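Local structure of Glyoxalase/bleomycin resistance protein/dioxygenase (4QB5) at residues C[35-40]-C[134-139]; C[127-132]-C[141-146]. The protein belongs to the vicinal oxygen chelate superfamily of glyoxalases, bleomycin resistance proteins and dioxygenases, and may act as a dioxygenase. All coordinates share one frame; numbering follows the deposited sequence.

Interaction 1: residues C[35-40]-C[134-139]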
loop_
_atom_site.group_PDB
_atom_site.type_symbol
_atom_site.label_atom_id
_atom_site.label_comp_id
_atom_site.label_asym_id
_atom_site.label_seq_id
_atom_site.Cartn_x
_atom_site.Cartn_y
_atom_site.Cartn_z
ATOM N N GLU C 35 3.570 7.148 -18.389
ATOM C CA GLU C 35 4.028 6.244 -19.413
ATOM C C GLU C 35 5.350 5.655 -19.013
ATOM O O GLU C 35 5.573 4.463 -19.211
ATOM C CB GLU C 35 4.099 6.970 -20.807
ATOM C CG GLU C 35 2.732 7.363 -21.320
ATOM C CD GLU C 35 1.759 6.196 -21.442
ATOM O OE1 GLU C 35 2.149 5.056 -21.819
ATOM O OE2 GLU C 35 0.577 6.392 -21.163
ATOM N N VAL C 36 6.235 6.475 -18.467
ATOM C CA VAL C 36 7.458 5.983 -17.842
ATOM C C VAL C 36 7.137 4.925 -16.744
ATOM O O VAL C 36 7.758 3.859 -16.720
ATOM C CB VAL C 36 8.337 7.124 -17.301
ATOM C CG1 VAL C 36 9.417 6.596 -16.353
ATOM C CG2 VAL C 36 9.019 7.879 -18.466
ATOM N N SER C 37 6.157 5.192 -15.876
ATOM C CA SER C 37 5.845 4.255 -14.789
ATOM C C SER C 37 5.159 2.992 -15.304
ATOM O O SER C 37 5.360 1.960 -14.760
ATOM C CB SER C 37 4.972 4.959 -13.713
ATOM O OG SER C 37 5.765 5.961 -13.056
ATOM N N LYS C 38 4.294 3.111 -16.304
ATOM C CA LYS C 38 3.668 1.975 -16.951
ATOM C C LYS C 38 4.732 0.998 -17.487
ATOM O O LYS C 38 4.632 -0.223 -17.335
ATOM C CB LYS C 38 2.770 2.408 -18.085
ATOM C CG LYS C 38 2.076 1.221 -18.721
ATOM C CD LYS C 38 1.318 1.620 -19.946
ATOM C CE LYS C 38 0.391 0.512 -20.353
ATOM N NZ LYS C 38 1.125 -0.652 -20.856
ATOM N N LYS C 39 5.769 1.542 -18.082
ATOM C CA LYS C 39 6.780 0.701 -18.674
ATOM C C LYS C 39 7.589 -0.002 -17.574
ATOM O O LYS C 39 7.876 -1.202 -17.671
ATOM C CB LYS C 39 7.641 1.525 -19.595
ATOM C CG LYS C 39 8.769 0.719 -20.213
ATOM C CD LYS C 39 9.521 1.564 -21.256
ATOM C CE LYS C 39 11.012 1.308 -21.141
ATOM N NZ LYS C 39 11.456 1.590 -19.739
ATOM N N PHE C 40 7.940 0.724 -16.524
ATOM C CA PHE C 40 8.536 0.080 -15.322
ATOM C C PHE C 40 7.671 -1.044 -14.722
ATOM O O PHE C 40 8.161 -2.185 -14.576
ATOM C CB PHE C 40 8.865 1.174 -14.296
ATOM C CG PHE C 40 9.395 0.665 -13.015
ATOM C CD1 PHE C 40 10.734 0.406 -12.867
ATOM C CD2 PHE C 40 8.577 0.457 -11.950
ATOM C CE1 PHE C 40 11.237 -0.039 -11.654
ATOM C CE2 PHE C 40 9.068 0.013 -10.736
ATOM C CZ PHE C 40 10.404 -0.249 -10.581
ATOM N N ASP C 134 10.912 2.758 -7.265
ATOM C CA ASP C 134 10.422 2.987 -8.605
ATOM C C ASP C 134 10.978 4.356 -9.115
ATOM O O ASP C 134 11.714 5.057 -8.406
ATOM C CB ASP C 134 8.887 2.770 -8.685
ATOM C CG ASP C 134 8.054 3.966 -8.217
ATOM O OD1 ASP C 134 8.603 5.038 -7.840
ATOM O OD2 ASP C 134 6.779 3.829 -8.234
ATOM N N PRO C 135 10.690 4.687 -10.352
ATOM C CA PRO C 135 11.217 5.913 -10.950
ATOM C C PRO C 135 10.811 7.145 -10.204
ATOM O O PRO C 135 11.514 8.103 -10.301
ATOM C CB PRO C 135 10.602 5.920 -12.367
ATOM C CG PRO C 135 10.421 4.463 -12.669
ATOM C CD PRO C 135 10.015 3.832 -11.342
ATOM N N ASP C 136 9.718 7.099 -9.435
ATOM C CA ASP C 136 9.276 8.249 -8.606
ATOM C C ASP C 136 9.781 8.223 -7.169
ATOM O O ASP C 136 9.464 9.107 -6.434
ATOM C CB ASP C 136 7.749 8.317 -8.620
ATOM C CG ASP C 136 7.212 8.693 -9.997
ATOM O OD1 ASP C 136 7.074 9.907 -10.288
ATOM O OD2 ASP C 136 7.000 7.793 -10.823
ATOM N N GLY C 137 10.584 7.238 -6.778
ATOM C CA GLY C 137 11.022 7.146 -5.397
ATOM C C GLY C 137 10.038 6.325 -4.534
ATOM O O GLY C 137 10.281 6.099 -3.341
ATOM N N ASN C 138 8.949 5.823 -5.077
ATOM C CA ASN C 138 8.140 4.893 -4.261
ATOM C C ASN C 138 8.936 3.634 -3.871
ATOM O O ASN C 138 9.541 2.988 -4.725
ATOM C CB ASN C 138 6.842 4.453 -4.949
ATOM C CG ASN C 138 5.934 5.630 -5.320
ATOM O OD1 ASN C 138 5.629 5.854 -6.496
ATOM N ND2 ASN C 138 5.494 6.372 -4.326
ATOM N N LYS C 139 8.919 3.277 -2.575
ATOM C CA LYS C 139 9.689 2.157 -2.085
ATOM C C LYS C 139 8.871 0.909 -2.159
ATOM O O LYS C 139 7.769 0.876 -1.625
ATOM C CB LYS C 139 10.159 2.411 -0.625
ATOM C CG LYS C 139 11.133 1.375 -0.133
ATOM C CD LYS C 139 11.680 1.774 1.241
ATOM C CE LYS C 139 12.831 0.892 1.620
ATOM N NZ LYS C 139 13.123 1.058 3.080
HETATM O O HOH W 1 6.808 8.612 -13.341
HETATM O O HOH W 2 6.984 5.222 -10.897
#
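The phenyl ring of Phe-40, on helix 34-46, carries Pro-135 over one face: CD of the proline sits above the middle of the ring, 3.6 Å from its centroid and 12° off the normal, a CH-pi contact. Pro-135 CG lies farther back, over the root of the ring near Phe-40 CG and CB. At the far end of the ring Asp-134 arrives obliquely, its CB 3.4 Å from Phe-40 CE2, and its carboxylate plane stands almost perpendicular to the ring. Phe-40 gets there because its CG is anti to the backbone N (chi1 177°), which extends the ring from the helix toward the turn.

One helical turn back, Val-36 CG1 touches Pro-135 CB at 4.2 Å. Ser-37 OG faces Asp-136 OD2, and two waters bridge them, each donating to the carboxylate oxygen. Asp-136 OD2 lies 2.7 Å from water 1 and 2.6 Å from water 2. The other oxygen of Asp-136 accepts from the backbone N of Asn-32, just before the helix.

Residues 134-137 form a type I beta turn in the connection of a beta hairpin. Asp-134 OD1 braces it, accepting from Asp-136 N at 2.8 Å, an Asx turn, and from Asn-138 N at 2.9 Å; the two N-H groups come from opposite faces of the carboxylate. Asp-134 OD2 accepts from Tyr-41 OH, tying the turn to the same helix. The chemistry is thus divided: carbon packing on Phe-40 seats the turn, water joins the polar side chains, and backbone N-H groups and a tyrosine hydroxyl probably stabilise the negative charge of Asp-134.

Interaction 2: residues C[127-132]-C[141-146]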
loop_
_atom_site.group_PDB
_atom_site.type_symbol
_atom_site.label_atom_id
_atom_site.label_comp_id
_atom_site.label_asym_id
_atom_site.label_seq_id
_atom_site.Cartn_x
_atom_site.Cartn_y
_atom_site.Cartn_z
ATOM N N LEU C 127 12.305 -15.175 5.316
ATOM C CA LEU C 127 11.754 -14.507 4.129
ATOM C C LEU C 127 12.841 -14.233 3.156
ATOM O O LEU C 127 13.945 -13.901 3.564
ATOM C CB LEU C 127 11.205 -13.125 4.505
ATOM C CG LEU C 127 10.151 -13.113 5.587
ATOM C CD1 LEU C 127 9.975 -11.673 6.081
ATOM C CD2 LEU C 127 8.878 -13.754 5.075
ATOM N N TYR C 128 12.479 -14.192 1.878
ATOM C CA TYR C 128 13.378 -13.617 0.888
ATOM C C TYR C 128 12.750 -12.280 0.404
ATOM O O TYR C 128 11.566 -12.179 0.107
ATOM C CB TYR C 128 13.581 -14.586 -0.241
ATOM C CG TYR C 128 14.718 -14.225 -1.131
ATOM C CD1 TYR C 128 14.562 -13.275 -2.143
ATOM C CD2 TYR C 128 15.950 -14.833 -0.994
ATOM C CE1 TYR C 128 15.611 -12.943 -2.978
ATOM C CE2 TYR C 128 16.999 -14.494 -1.820
ATOM C CZ TYR C 128 16.827 -13.552 -2.797
ATOM O OH TYR C 128 17.861 -13.207 -3.624
ATOM N N LEU C 129 13.569 -11.266 0.332
ATOM C CA LEU C 129 13.129 -9.929 0.015
ATOM C C LEU C 129 14.024 -9.312 -1.049
ATOM O O LEU C 129 15.228 -9.418 -0.959
ATOM C CB LEU C 129 13.308 -9.083 1.259
ATOM C CG LEU C 129 12.277 -9.266 2.358
ATOM C CD1 LEU C 129 12.754 -8.583 3.637
ATOM C CD2 LEU C 129 11.029 -8.585 1.849
ATOM N N ALA C 130 13.439 -8.565 -1.975
ATOM C CA ALA C 130 14.203 -7.726 -2.885
ATOM C C ALA C 130 13.564 -6.340 -2.929
ATOM O O ALA C 130 12.382 -6.224 -3.339
ATOM C CB ALA C 130 14.169 -8.356 -4.295
ATOM N N TYR C 131 14.317 -5.329 -2.536
ATOM C CA TYR C 131 13.862 -3.954 -2.446
ATOM C C TYR C 131 14.266 -3.072 -3.599
ATOM O O TYR C 131 15.367 -3.160 -4.067
ATOM C CB TYR C 131 14.365 -3.288 -1.159
ATOM C CG TYR C 131 13.644 -3.707 0.144
ATOM C CD1 TYR C 131 12.508 -3.039 0.600
ATOM C CD2 TYR C 131 14.130 -4.749 0.909
ATOM C CE1 TYR C 131 11.869 -3.393 1.791
ATOM C CE2 TYR C 131 13.502 -5.136 2.098
ATOM C CZ TYR C 131 12.370 -4.464 2.530
ATOM O OH TYR C 131 11.795 -4.842 3.732
ATOM N N LEU C 132 13.380 -2.162 -4.003
ATOM C CA LEU C 132 13.656 -1.152 -5.048
ATOM C C LEU C 132 12.965 0.157 -4.725
ATOM O O LEU C 132 12.029 0.187 -3.929
ATOM C CB LEU C 132 13.011 -1.540 -6.404
ATOM C CG LEU C 132 13.527 -2.757 -7.112
ATOM C CD1 LEU C 132 12.508 -3.170 -8.168
ATOM C CD2 LEU C 132 14.909 -2.463 -7.730
ATOM N N CYS C 141 8.930 -3.716 -2.704
ATOM C CA CYS C 141 9.729 -4.930 -2.639
ATOM C C CYS C 141 8.908 -6.092 -3.071
ATOM O O CYS C 141 7.652 -6.000 -3.222
ATOM C CB CYS C 141 10.295 -5.196 -1.234
ATOM S SG CYS C 141 9.004 -5.443 -0.067
ATOM N N ALA C 142 9.614 -7.131 -3.418
ATOM C CA ALA C 142 8.985 -8.445 -3.659
ATOM C C ALA C 142 9.377 -9.350 -2.480
ATOM O O ALA C 142 10.548 -9.338 -2.018
ATOM C CB ALA C 142 9.449 -9.048 -4.984
ATOM N N LEU C 143 8.401 -10.066 -1.946
ATOM C CA LEU C 143 8.638 -10.909 -0.782
ATOM C C LEU C 143 8.134 -12.308 -1.023
ATOM O O LEU C 143 6.969 -12.519 -1.453
ATOM C CB LEU C 143 7.910 -10.317 0.432
ATOM C CG LEU C 143 7.969 -11.046 1.779
ATOM C CD1 LEU C 143 7.727 -10.076 2.942
ATOM C CD2 LEU C 143 6.937 -12.137 1.838
ATOM N N HIS C 144 8.986 -13.286 -0.718
ATOM C CA HIS C 144 8.601 -14.657 -0.736
ATOM C C HIS C 144 8.831 -15.281 0.653
ATOM O O HIS C 144 9.906 -15.180 1.214
ATOM C CB HIS C 144 9.433 -15.393 -1.767
ATOM C CG HIS C 144 9.237 -16.869 -1.724
ATOM N ND1 HIS C 144 8.023 -17.465 -1.982
ATOM C CD2 HIS C 144 10.071 -17.862 -1.357
ATOM C CE1 HIS C 144 8.118 -18.766 -1.795
ATOM N NE2 HIS C 144 9.350 -19.027 -1.411
ATOM N N ARG C 145 7.856 -16.027 1.121
ATOM C CA ARG C 145 7.978 -16.816 2.358
ATOM C C ARG C 145 8.008 -18.327 2.050
ATOM O O ARG C 145 7.023 -18.857 1.569
ATOM C CB ARG C 145 6.769 -16.502 3.236
ATOM C CG ARG C 145 6.789 -17.182 4.590
ATOM C CD ARG C 145 5.811 -16.479 5.515
ATOM N NE ARG C 145 5.479 -17.318 6.667
ATOM C CZ ARG C 145 5.811 -17.072 7.935
ATOM N NH1 ARG C 145 6.507 -15.990 8.291
ATOM N NH2 ARG C 145 5.428 -17.928 8.872
ATOM N N PRO C 146 9.140 -19.009 2.285
ATOM C CA PRO C 146 9.298 -20.433 1.863
ATOM C C PRO C 146 8.355 -21.440 2.526
ATOM O O PRO C 146 7.849 -21.131 3.598
ATOM C CB PRO C 146 10.746 -20.749 2.249
ATOM C CG PRO C 146 11.467 -19.437 2.226
ATOM C CD PRO C 146 10.447 -18.382 2.586
#
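Leu-143 packs against Leu-129 and Leu-127 across an antiparallel beta hairpin, strands 127-133 and 139-144, the central pair of one of the chain's two four-stranded mixed sheets. From Leu-143 CB outward, CB lies 3.8 Å from Leu-129 CD2. CG stays beside that same methyl, and CD1 meets it too while also approaching Leu-127 CD1. CD2 turns to Leu-127 CD2, 4.1 Å away. With CG anti to the backbone N (chi1 178°), Leu-143 lies alongside Leu-129 and points the same way. Leu-127 CD2 also rests on the aliphatic chain of Arg-145, nearest its CB at 3.9 Å. Leu-143 and Cys-141 further pack on Ser-25 and His-26 of the second subunit, so this face of the hairpin helps form the dimer interface.

The opposite face, bearing Tyr-128, Ala-130, Ala-142 and His-144, is covered by helix 95-107, where Tyr-128 OH is hydrogen-bonded to Asp-99 OD1; His-144 ND1 is hydrogen-bonded to Ala-92 O. In the backbone, Tyr-128 with His-144 and Ala-130 with Ala-142 are hydrogen-bonded pairs; the straightest bond, Tyr-128 N to His-144 O, measures 2.8 Å with an angle of 175° at the hydrogen.

At the non-hydrogen-bonded pair of Tyr-131 and Cys-141, Cys-141 CB lies over one face of the tyrosine ring, offset toward its rim, 3.6 Å from CD1; SG sits obliquely, 4.0 Å from Tyr-131 CE1.

How the interactions relate
Both contacts use the same hairpin: interaction 2 zips its two strands together, and interaction 1 seats the connection between them against helix 34-46, far back in the sequence. Their centres are 19 Å apart on opposite sides of the chain's centre, yet they touch where Lys-139 CE packs on Tyr-131 CD1. Each is partly buried. The strand pairing is regular, a ladder of backbone bonds with one face under helix 95-107 and the other partly against the second subunit. Residues 134-139 instead meet residues 35-40 through a ring face and bridging waters, with no clear direct hydrogen bond between them. Interaction 1 thereby links distant elements, whereas interaction 2 is local and buries about twice the surface.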